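Local coordinates for BDI_3064 protein (Parabacteroides distasonis ATCC 8503, PDB 5Z06) that hydrolyses linear beta-1,2-glucan and beta-1,2-glucooligosaccharides as an exo-type enzyme, releasing sophorose from the non-reducing end, at residues G336-F341 and T680-N685; R569-N574 and V579-D584; N464-T469 and S488-Q493. One frame throughout, in Å; residues are numbered along the deposited sequence.

How the interactions relate
Interaction 3 is buried, interaction 2 is partly buried, and interaction 1 lies at the surface. Each involves at least one helix end. Interaction 1 joins helix ends far apart in sequence. The other two are more local, and both fall within the sequence span closed by interaction 1. In 336-341 with 680-685 the touching atoms are aliphatic carbons and one guanidinium nitrogen against a methyl, and the charges find partners elsewhere. In 569-574 with 579-584 a tyrosine, an amide and a bridging water tie a loop back to its helix. In 464-469 with 488-493 one indole fills the contact. No two interactions touch; 1 and 3 come within about 9 Å at their nearest atoms.

Interaction 1: residues G336-F341 and T680-N685; sequences GIERGF and TNLLWN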
loop_
_atom_site.group_PDB
_atom_site.type_symbol
_atom_site.label_atom_id
_atom_site.label_comp_id
_atom_site.label_asym_id
_atom_site.label_seq_id
_atom_site.Cartn_x
_atom_site.Cartn_y
_atom_site.Cartn_z
ATOM N N GLY A 336 0.365 -19.712 0.816
ATOM C CA GLY A 336 1.074 -19.689 2.081
ATOM C C GLY A 336 0.930 -21.003 2.824
ATOM O O GLY A 336 1.863 -21.427 3.520
ATOM N N ILE A 337 -0.222 -21.652 2.658
ATOM C CA ILE A 337 -0.428 -22.975 3.237
ATOM C C ILE A 337 0.475 -23.991 2.521
ATOM O O ILE A 337 1.179 -24.769 3.171
ATOM C CB ILE A 337 -1.885 -23.445 3.152
ATOM C CG1 ILE A 337 -2.798 -22.519 3.961
ATOM C CG2 ILE A 337 -1.999 -24.867 3.710
ATOM C CD1 ILE A 337 -4.266 -22.675 3.626
ATOM N N GLU A 338 0.453 -23.968 1.190
ATOM C CA GLU A 338 1.296 -24.866 0.405
ATOM C C GLU A 338 2.761 -24.658 0.693
ATOM O O GLU A 338 3.487 -25.623 0.816
ATOM C CB GLU A 338 1.069 -24.716 -1.103
ATOM C CG GLU A 338 -0.088 -25.517 -1.651
ATOM C CD GLU A 338 -0.025 -26.980 -1.292
ATOM O OE1 GLU A 338 0.830 -27.697 -1.813
ATOM O OE2 GLU A 338 -0.829 -27.390 -0.461
ATOM N N ARG A 339 3.188 -23.405 0.812
ATOM C CA ARG A 339 4.584 -23.094 1.152
ATOM C C ARG A 339 4.948 -23.317 2.611
ATOM O O ARG A 339 6.088 -23.039 2.999
ATOM C CB ARG A 339 4.870 -21.636 0.832
ATOM C CG ARG A 339 4.887 -21.332 -0.633
ATOM C CD ARG A 339 6.222 -21.702 -1.237
ATOM N NE ARG A 339 6.053 -22.094 -2.615
ATOM C CZ ARG A 339 6.934 -22.796 -3.329
ATOM N NH1 ARG A 339 8.082 -23.184 -2.797
ATOM N NH2 ARG A 339 6.658 -23.126 -4.583
ATOM N N GLY A 340 3.983 -23.740 3.430
ATOM C CA GLY A 340 4.218 -24.036 4.832
ATOM C C GLY A 340 4.474 -22.822 5.704
ATOM O O GLY A 340 5.086 -22.963 6.751
ATOM N N PHE A 341 4.013 -21.636 5.292
ATOM C CA PHE A 341 4.065 -20.451 6.161
ATOM C C PHE A 341 3.075 -20.584 7.311
ATOM O O PHE A 341 3.244 -19.988 8.365
ATOM C CB PHE A 341 3.729 -19.152 5.409
ATOM C CG PHE A 341 4.565 -18.906 4.191
ATOM C CD1 PHE A 341 5.875 -19.382 4.092
ATOM C CD2 PHE A 341 4.042 -18.152 3.136
ATOM C CE1 PHE A 341 6.621 -19.148 2.950
ATOM C CE2 PHE A 341 4.784 -17.921 2.003
ATOM C CZ PHE A 341 6.069 -18.410 1.911
ATOM N N THR A 680 4.942 -23.152 -9.251
ATOM C CA THR A 680 4.210 -24.411 -9.244
ATOM C C THR A 680 2.923 -24.421 -10.051
ATOM O O THR A 680 2.299 -25.461 -10.145
ATOM C CB THR A 680 3.819 -24.765 -7.804
ATOM O OG1 THR A 680 3.023 -23.701 -7.260
ATOM C CG2 THR A 680 5.089 -25.025 -6.931
ATOM N N ASN A 681 2.516 -23.289 -10.621
ATOM C CA ASN A 681 1.183 -23.159 -11.218
ATOM C C ASN A 681 0.030 -23.394 -10.219
ATOM O O ASN A 681 -1.091 -23.671 -10.651
ATOM C CB ASN A 681 0.982 -24.123 -12.415
ATOM C CG ASN A 681 1.905 -23.831 -13.590
ATOM O OD1 ASN A 681 2.326 -22.699 -13.824
ATOM N ND2 ASN A 681 2.182 -24.856 -14.354
ATOM N N LEU A 682 0.283 -23.247 -8.918
ATOM C CA LEU A 682 -0.658 -23.714 -7.898
ATOM C C LEU A 682 -2.057 -23.106 -8.032
ATOM O O LEU A 682 -3.043 -23.828 -8.165
ATOM C CB LEU A 682 -0.137 -23.409 -6.506
ATOM C CG LEU A 682 -1.074 -23.778 -5.368
ATOM C CD1 LEU A 682 -1.219 -25.298 -5.267
ATOM C CD2 LEU A 682 -0.549 -23.176 -4.078
ATOM N N LEU A 683 -2.125 -21.778 -7.981
ATOM C CA LEU A 683 -3.410 -21.089 -7.957
ATOM C C LEU A 683 -4.114 -21.252 -9.286
ATOM O O LEU A 683 -5.307 -21.468 -9.343
ATOM C CB LEU A 683 -3.245 -19.604 -7.636
ATOM C CG LEU A 683 -2.768 -19.244 -6.231
ATOM C CD1 LEU A 683 -3.365 -20.157 -5.166
ATOM C CD2 LEU A 683 -1.261 -19.247 -6.143
ATOM N N TRP A 684 -3.354 -21.146 -10.359
ATOM C CA TRP A 684 -3.865 -21.443 -11.671
ATOM C C TRP A 684 -4.478 -22.827 -11.751
ATOM O O TRP A 684 -5.627 -22.955 -12.179
ATOM C CB TRP A 684 -2.763 -21.342 -12.690
ATOM C CG TRP A 684 -2.385 -19.998 -13.065
ATOM C CD1 TRP A 684 -3.119 -18.874 -12.962
ATOM C CD2 TRP A 684 -1.178 -19.635 -13.718
ATOM N NE1 TRP A 684 -2.450 -17.824 -13.489
ATOM C CE2 TRP A 684 -1.253 -18.256 -13.980
ATOM C CE3 TRP A 684 -0.047 -20.349 -14.135
ATOM C CZ2 TRP A 684 -0.223 -17.554 -14.604
ATOM C CZ3 TRP A 684 0.979 -19.658 -14.748
ATOM C CH2 TRP A 684 0.878 -18.270 -14.996
ATOM N N ASN A 685 -3.724 -23.848 -11.324
ATOM C CA ASN A 685 -4.214 -25.225 -11.399
ATOM C C ASN A 685 -5.470 -25.383 -10.557
ATOM O O ASN A 685 -6.430 -26.013 -11.004
ATOM C CB ASN A 685 -3.131 -26.234 -11.023
ATOM C CG ASN A 685 -2.008 -26.265 -12.042
ATOM O OD1 ASN A 685 -2.147 -25.728 -13.150
ATOM N ND2 ASN A 685 -0.891 -26.864 -11.676
#
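Glu338 and Leu682 mark the nearest approach of the two backbones, with Glu338 CA and Leu682 CA 8.6 Å apart, so the two segments meet through side chains. The first segment is the C-terminal end of helix 323-338, closed by a Schellman motif. Gly340 has positive phi, and two backbone bonds run back into the last turn. Phe341 N reaches Gly336 O at 2.8 Å, and Gly340 N reaches Ile337 O at 3.0 Å. The second segment carries the start of helix 682-688, with Asn681 at its N-cap position. The contact thus joins helix ends at the surface of the helical part, consistent with the (alpha/alpha)6 fold of six-hairpin glycosidases.

Glu338 meets Leu682 with its aliphatic stem. Its CG lies 3.4 Å from Leu682 CD2, and its CB is 3.7 Å from the same methyl. Leu682 CD1 is also close to Glu338 CG. Leu682 CG is anti to the backbone N (chi1 177°), which extends both methyls toward the glutamate. The Glu338 chain bends at chi2 (-53°), and OE2 is hydrogen-bonded to Tyr408 OH. The carboxylate therefore has its mate outside this pair.

Arg339 and Thr680 approach from opposite directions. Arg339 NH2 comes within 3.4 Å of Thr680 CG2, a contact between a guanidinium nitrogen and a methyl. Arg339 NE forms a salt bridge with Glu676 OE1. Glu676 OE2 is hydrogen-bonded to Thr680 OG1. The Glu676 carboxylate, on helix 665-680, thus binds both Arg339 and Thr680, which follows it four residues later. Thr680 OG1 also takes a weak bond from Leu682 N, at 3.2 Å and with an N-H...O angle of 130°.

Interaction 2: residues R569-N574 and V579-D584; sequences RYCIEN and VGYGED
Ile572 and Gly582 bring the helix end and the returning loop together, their CA atoms only 4.0 Å apart. The chain leaves helix 556-573 at Asn574, which has positive phi, and comes back along the helix end after four residues. Both segments lie within the glycoamylase-like region.

The apolar contacts come first. The Gly582 backbone itself packs on the last turn, with Gly582 C 3.6 Å from Ile572 CG1. The same CG1 lies 3.5 Å from Glu583 N. Beyond it, Ile572 CD1 runs beside the Glu583 stem, and the two side chains point the same way.

The aromatic contacts centre on Tyr581. Cys571 SG sits obliquely to its ring, 5.1 Å from the centroid, in a Cys sulfur-aromatic contact. Cys571 O lies at the ring edge, near its plane.

Asn574 CG stands anti to the backbone N (chi1 -167°), which carries the amide across to Tyr581 CB, 3.6 Å from Asn574 CG. The two side chains cross at about a right angle. The amide plane is turned 29° from the ring, and Asn574 OD1 is 3.4 Å from Tyr581 CD2. Asn574 ND2 bonds to Tyr578 O, which helps fix the turn of the amide. With an alanine here, Tyr578 O is likely to lose this donor and a gap to open beside Tyr581 CB.

The polar link across the segments is a water. It donates to Ile572 O at 2.6 Å and to Tyr581 O at 2.8 Å.

Farther in, Tyr581 OH and Tyr570 OH bond to the two carboxylate oxygens of Asp607. The loop is thus probably tied to the helix by both polar and apolar means.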
loop_
_atom_site.group_PDB
_atom_site.type_symbol
_atom_site.label_atom_id
_atom_site.label_comp_id
_atom_site.label_asym_id
_atom_site.label_seq_id
_atom_site.Cartn_x
_atom_site.Cartn_y
_atom_site.Cartn_z
ATOM N N ARG A 569 10.774 -2.894 -21.150
ATOM C CA ARG A 569 11.608 -2.238 -22.174
ATOM C C ARG A 569 11.468 -0.744 -22.192
ATOM O O ARG A 569 12.432 -0.039 -22.479
ATOM C CB ARG A 569 11.356 -2.805 -23.552
ATOM C CG ARG A 569 11.930 -4.198 -23.628
ATOM C CD ARG A 569 11.360 -4.931 -24.793
ATOM N NE ARG A 569 11.830 -6.309 -24.787
ATOM C CZ ARG A 569 11.684 -7.143 -25.807
ATOM N NH1 ARG A 569 11.112 -6.722 -26.931
ATOM N NH2 ARG A 569 12.129 -8.389 -25.711
ATOM N N TYR A 570 10.267 -0.276 -21.895
ATOM C CA TYR A 570 10.028 1.134 -21.670
ATOM C C TYR A 570 10.906 1.627 -20.521
ATOM O O TYR A 570 11.461 2.730 -20.558
ATOM C CB TYR A 570 8.570 1.368 -21.317
ATOM C CG TYR A 570 8.330 2.748 -20.787
ATOM C CD1 TYR A 570 8.489 3.032 -19.429
ATOM C CD2 TYR A 570 7.984 3.806 -21.650
ATOM C CE1 TYR A 570 8.295 4.309 -18.937
ATOM C CE2 TYR A 570 7.772 5.090 -21.156
ATOM C CZ TYR A 570 7.919 5.342 -19.798
ATOM O OH TYR A 570 7.731 6.624 -19.303
ATOM N N CYS A 571 10.954 0.822 -19.471
ATOM C CA CYS A 571 11.626 1.215 -18.246
ATOM C C CYS A 571 13.131 1.209 -18.471
ATOM O O CYS A 571 13.824 2.107 -18.009
ATOM C CB CYS A 571 11.216 0.327 -17.069
ATOM S SG CYS A 571 9.525 0.638 -16.554
ATOM N N ILE A 572 13.624 0.239 -19.228
ATOM C CA ILE A 572 15.042 0.207 -19.536
ATOM C C ILE A 572 15.363 1.459 -20.364
ATOM O O ILE A 572 16.253 2.251 -20.020
ATOM C CB ILE A 572 15.449 -1.078 -20.248
ATOM C CG1 ILE A 572 15.210 -2.292 -19.323
ATOM C CG2 ILE A 572 16.935 -1.049 -20.622
ATOM C CD1 ILE A 572 15.151 -3.606 -20.070
ATOM N N GLU A 573 14.590 1.644 -21.420
ATOM C CA GLU A 573 14.736 2.806 -22.268
ATOM C C GLU A 573 14.708 4.081 -21.443
ATOM O O GLU A 573 15.550 4.945 -21.645
ATOM C CB GLU A 573 13.676 2.812 -23.350
ATOM C CG GLU A 573 13.801 3.984 -24.316
ATOM C CD GLU A 573 13.111 3.701 -25.623
ATOM O OE1 GLU A 573 13.343 2.614 -26.188
ATOM O OE2 GLU A 573 12.316 4.542 -26.061
ATOM N N ASN A 574 13.746 4.188 -20.522
ATOM C CA ASN A 574 13.680 5.289 -19.545
ATOM C C ASN A 574 13.698 6.665 -20.194
ATOM O O ASN A 574 14.515 7.523 -19.843
ATOM C CB ASN A 574 14.823 5.194 -18.532
ATOM C CG ASN A 574 14.628 6.106 -17.341
ATOM O OD1 ASN A 574 13.513 6.622 -17.078
ATOM N ND2 ASN A 574 15.697 6.287 -16.593
ATOM N N VAL A 579 15.176 8.313 -12.085
ATOM C CA VAL A 579 16.289 7.694 -11.398
ATOM C C VAL A 579 15.969 6.233 -11.084
ATOM O O VAL A 579 14.873 5.927 -10.625
ATOM C CB VAL A 579 16.626 8.438 -10.109
ATOM C CG1 VAL A 579 17.732 7.709 -9.314
ATOM C CG2 VAL A 579 17.073 9.855 -10.460
ATOM N N GLY A 580 16.948 5.360 -11.321
ATOM C CA GLY A 580 16.867 3.952 -10.967
ATOM C C GLY A 580 16.114 3.018 -11.914
ATOM O O GLY A 580 16.175 1.804 -11.731
ATOM N N TYR A 581 15.388 3.557 -12.891
ATOM C CA TYR A 581 14.677 2.726 -13.880
ATOM C C TYR A 581 15.671 1.920 -14.706
ATOM O O TYR A 581 16.699 2.421 -15.118
ATOM C CB TYR A 581 13.910 3.582 -14.854
ATOM C CG TYR A 581 12.588 4.096 -14.382
ATOM C CD1 TYR A 581 12.325 4.335 -13.034
ATOM C CD2 TYR A 581 11.593 4.396 -15.318
ATOM C CE1 TYR A 581 11.094 4.811 -12.635
ATOM C CE2 TYR A 581 10.374 4.898 -14.938
ATOM C CZ TYR A 581 10.126 5.096 -13.605
ATOM O OH TYR A 581 8.938 5.588 -13.237
ATOM N N GLY A 582 15.358 0.665 -14.959
ATOM C CA GLY A 582 16.256 -0.138 -15.760
ATOM C C GLY A 582 15.721 -1.531 -15.831
ATOM O O GLY A 582 14.557 -1.768 -15.535
ATOM N N GLU A 583 16.605 -2.449 -16.171
ATOM C CA GLU A 583 16.234 -3.838 -16.353
ATOM C C GLU A 583 15.737 -4.502 -15.076
ATOM O O GLU A 583 14.982 -5.483 -15.133
ATOM C CB GLU A 583 17.413 -4.623 -16.908
ATOM C CG GLU A 583 16.986 -5.960 -17.466
ATOM C CD GLU A 583 18.048 -6.634 -18.290
ATOM O OE1 GLU A 583 19.072 -5.977 -18.623
ATOM O OE2 GLU A 583 17.822 -7.822 -18.609
ATOM N N ASP A 584 16.189 -3.965 -13.952
ATOM C CA ASP A 584 15.890 -4.503 -12.654
ATOM C C ASP A 584 14.941 -3.577 -11.883
ATOM O O ASP A 584 14.720 -3.729 -10.691
ATOM C CB ASP A 584 17.207 -4.796 -11.915
ATOM C CG ASP A 584 18.057 -3.572 -11.699
ATOM O OD1 ASP A 584 17.697 -2.484 -12.188
ATOM O OD2 ASP A 584 19.090 -3.698 -11.015
HETATM O O HOH W 1 17.641 2.410 -17.793
#

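Interaction 3: residues N464-T469 and S488-Q493; sequences NETMIT and SGWASQ
Trp490 pushes its six-membered ring into the start of helix 467-475, where Met467 lies over one face. Trp490 is the last residue of helix 485-490. Its CG is anti to the backbone N (chi1 162°), which sends the indole across. Met467 CB is 3.8 Å from the centroid of the six-membered ring of Trp490 and near the ring normal, a CH-pi contact. The methionine and indole side chains cross at a slant. Met467 runs extended through its first two torsions and then bends at chi3 (-67°). The bend carries the terminal methyl back to the indole, with Met467 CE 3.4 Å from Trp490 CZ2. The sulfur stands obliquely to the ring, in a longer Met-aromatic contact. Backbone joins in too, with Met467 N 3.2 Å from Trp490 CZ3.

The rim of the indole faces polar atoms. Thr466 OG1 lies at the edge, in the ring plane, 3.5 Å from Trp490 CZ3. Asn464 O is also in that plane, near Trp490 CH2. The Asn464 amide slides past the ring with its plane tilted 43° from it. Its OD1 comes within 3.3 Å of Trp490 CZ3.

Asn464 OD1 closes an Asx turn just before the helix, accepting from Thr466 N at 3.2 Å, the donor standing above the carbonyl plane. Thr466 OG1 donates to the same oxygen at 2.9 Å, in the carbonyl plane and on a lone pair. Two bonds thus grip OD1 and fix the amide beside the indole.

Tyr486 and Tyr513 also bring their rings against Trp490. On the other branch of the amide, Asn464 ND2 bonds to a bound glycerol, probably from the crystallisation liquor.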
loop_
_atom_site.group_PDB
_atom_site.type_symbol
_atom_site.label_atom_id
_atom_site.label_comp_id
_atom_site.label_asym_id
_atom_site.label_seq_id
_atom_site.Cartn_x
_atom_site.Cartn_y
_atom_site.Cartn_z
ATOM N N ASN A 464 -8.731 -4.044 -20.026
ATOM C CA ASN A 464 -8.381 -3.520 -18.734
ATOM C C ASN A 464 -8.291 -4.705 -17.759
ATOM O O ASN A 464 -8.051 -5.838 -18.185
ATOM C CB ASN A 464 -9.337 -2.379 -18.303
ATOM C CG ASN A 464 -10.755 -2.832 -18.025
ATOM O OD1 ASN A 464 -11.127 -3.991 -18.210
ATOM N ND2 ASN A 464 -11.557 -1.901 -17.563
ATOM N N GLU A 465 -8.507 -4.464 -16.479
ATOM C CA GLU A 465 -8.303 -5.500 -15.451
ATOM C C GLU A 465 -9.458 -6.455 -15.273
ATOM O O GLU A 465 -9.349 -7.392 -14.466
ATOM C CB GLU A 465 -8.042 -4.849 -14.084
ATOM C CG GLU A 465 -9.216 -4.107 -13.445
ATOM C CD GLU A 465 -9.167 -2.612 -13.664
ATOM O OE1 GLU A 465 -8.940 -2.244 -14.792
ATOM O OE2 GLU A 465 -9.383 -1.807 -12.751
ATOM N N THR A 466 -10.559 -6.216 -15.996
ATOM C CA THR A 466 -11.834 -6.805 -15.680
ATOM C C THR A 466 -12.166 -8.052 -16.481
ATOM O O THR A 466 -13.326 -8.455 -16.491
ATOM C CB THR A 466 -12.978 -5.779 -15.849
ATOM O OG1 THR A 466 -13.291 -5.602 -17.231
ATOM C CG2 THR A 466 -12.600 -4.437 -15.214
ATOM N N MET A 467 -11.190 -8.700 -17.129
ATOM C CA MET A 467 -11.519 -9.920 -17.898
ATOM C C MET A 467 -12.207 -10.994 -17.034
ATOM O O MET A 467 -13.143 -11.661 -17.497
ATOM C CB MET A 467 -10.296 -10.544 -18.555
ATOM C CG MET A 467 -10.609 -11.870 -19.254
ATOM S SD MET A 467 -9.235 -12.604 -20.144
ATOM C CE MET A 467 -8.976 -11.439 -21.466
ATOM N N ILE A 468 -11.729 -11.150 -15.804
ATOM C CA ILE A 468 -12.206 -12.203 -14.916
ATOM C C ILE A 468 -13.636 -11.930 -14.471
ATOM O O ILE A 468 -14.350 -12.849 -14.107
ATOM C CB ILE A 468 -11.295 -12.371 -13.666
ATOM C CG1 ILE A 468 -11.552 -13.697 -12.956
ATOM C CG2 ILE A 468 -11.455 -11.222 -12.665
ATOM C CD1 ILE A 468 -10.955 -14.880 -13.653
ATOM N N THR A 469 -14.027 -10.651 -14.476
ATOM C CA THR A 469 -15.413 -10.252 -14.229
ATOM C C THR A 469 -16.349 -10.852 -15.285
ATOM O O THR A 469 -17.420 -11.403 -14.966
ATOM C CB THR A 469 -15.547 -8.723 -14.196
ATOM O OG1 THR A 469 -14.445 -8.150 -13.469
ATOM C CG2 THR A 469 -16.853 -8.333 -13.552
ATOM N N SER A 488 -19.196 -8.923 -26.933
ATOM C CA SER A 488 -20.097 -7.784 -27.071
ATOM C C SER A 488 -19.781 -6.726 -26.012
ATOM O O SER A 488 -20.007 -5.538 -26.235
ATOM C CB SER A 488 -21.541 -8.260 -26.956
ATOM O OG SER A 488 -21.899 -8.513 -25.598
ATOM N N GLY A 489 -19.242 -7.170 -24.871
ATOM C CA GLY A 489 -18.946 -6.298 -23.740
ATOM C C GLY A 489 -17.472 -6.077 -23.539
ATOM O O GLY A 489 -16.925 -5.060 -23.971
ATOM N N TRP A 490 -16.834 -7.041 -22.880
ATOM C CA TRP A 490 -15.394 -7.018 -22.668
ATOM C C TRP A 490 -14.629 -6.578 -23.936
ATOM O O TRP A 490 -13.910 -5.581 -23.904
ATOM C CB TRP A 490 -14.933 -8.385 -22.193
ATOM C CG TRP A 490 -13.535 -8.603 -22.336
ATOM C CD1 TRP A 490 -12.930 -9.333 -23.284
ATOM C CD2 TRP A 490 -12.505 -8.044 -21.521
ATOM N NE1 TRP A 490 -11.570 -9.314 -23.097
ATOM C CE2 TRP A 490 -11.280 -8.520 -22.023
ATOM C CE3 TRP A 490 -12.505 -7.236 -20.374
ATOM C CZ2 TRP A 490 -10.045 -8.187 -21.454
ATOM C CZ3 TRP A 490 -11.268 -6.914 -19.791
ATOM C CH2 TRP A 490 -10.059 -7.384 -20.345
ATOM N N ALA A 491 -14.820 -7.290 -25.046
ATOM C CA ALA A 491 -14.115 -6.976 -26.299
ATOM C C ALA A 491 -15.023 -6.256 -27.315
ATOM O O ALA A 491 -14.873 -6.423 -28.515
ATOM C CB ALA A 491 -13.516 -8.237 -26.898
ATOM N N SER A 492 -15.956 -5.468 -26.809
ATOM C CA SER A 492 -16.897 -4.734 -27.624
ATOM C C SER A 492 -16.193 -4.007 -28.758
ATOM O O SER A 492 -15.191 -3.317 -28.534
ATOM C CB SER A 492 -17.618 -3.687 -26.782
ATOM O OG SER A 492 -18.501 -2.916 -27.583
ATOM N N GLN A 493 -16.740 -4.162 -29.962
ATOM C CA GLN A 493 -16.296 -3.399 -31.116
ATOM C C GLN A 493 -17.076 -2.095 -31.316
ATOM O O GLN A 493 -16.788 -1.364 -32.251
ATOM C CB GLN A 493 -16.362 -4.276 -32.362
ATOM C CG GLN A 493 -15.502 -5.525 -32.255
ATOM C CD GLN A 493 -14.038 -5.174 -32.078
ATOM O OE1 GLN A 493 -13.403 -4.647 -32.989
ATOM N NE2 GLN A 493 -13.504 -5.429 -30.887
#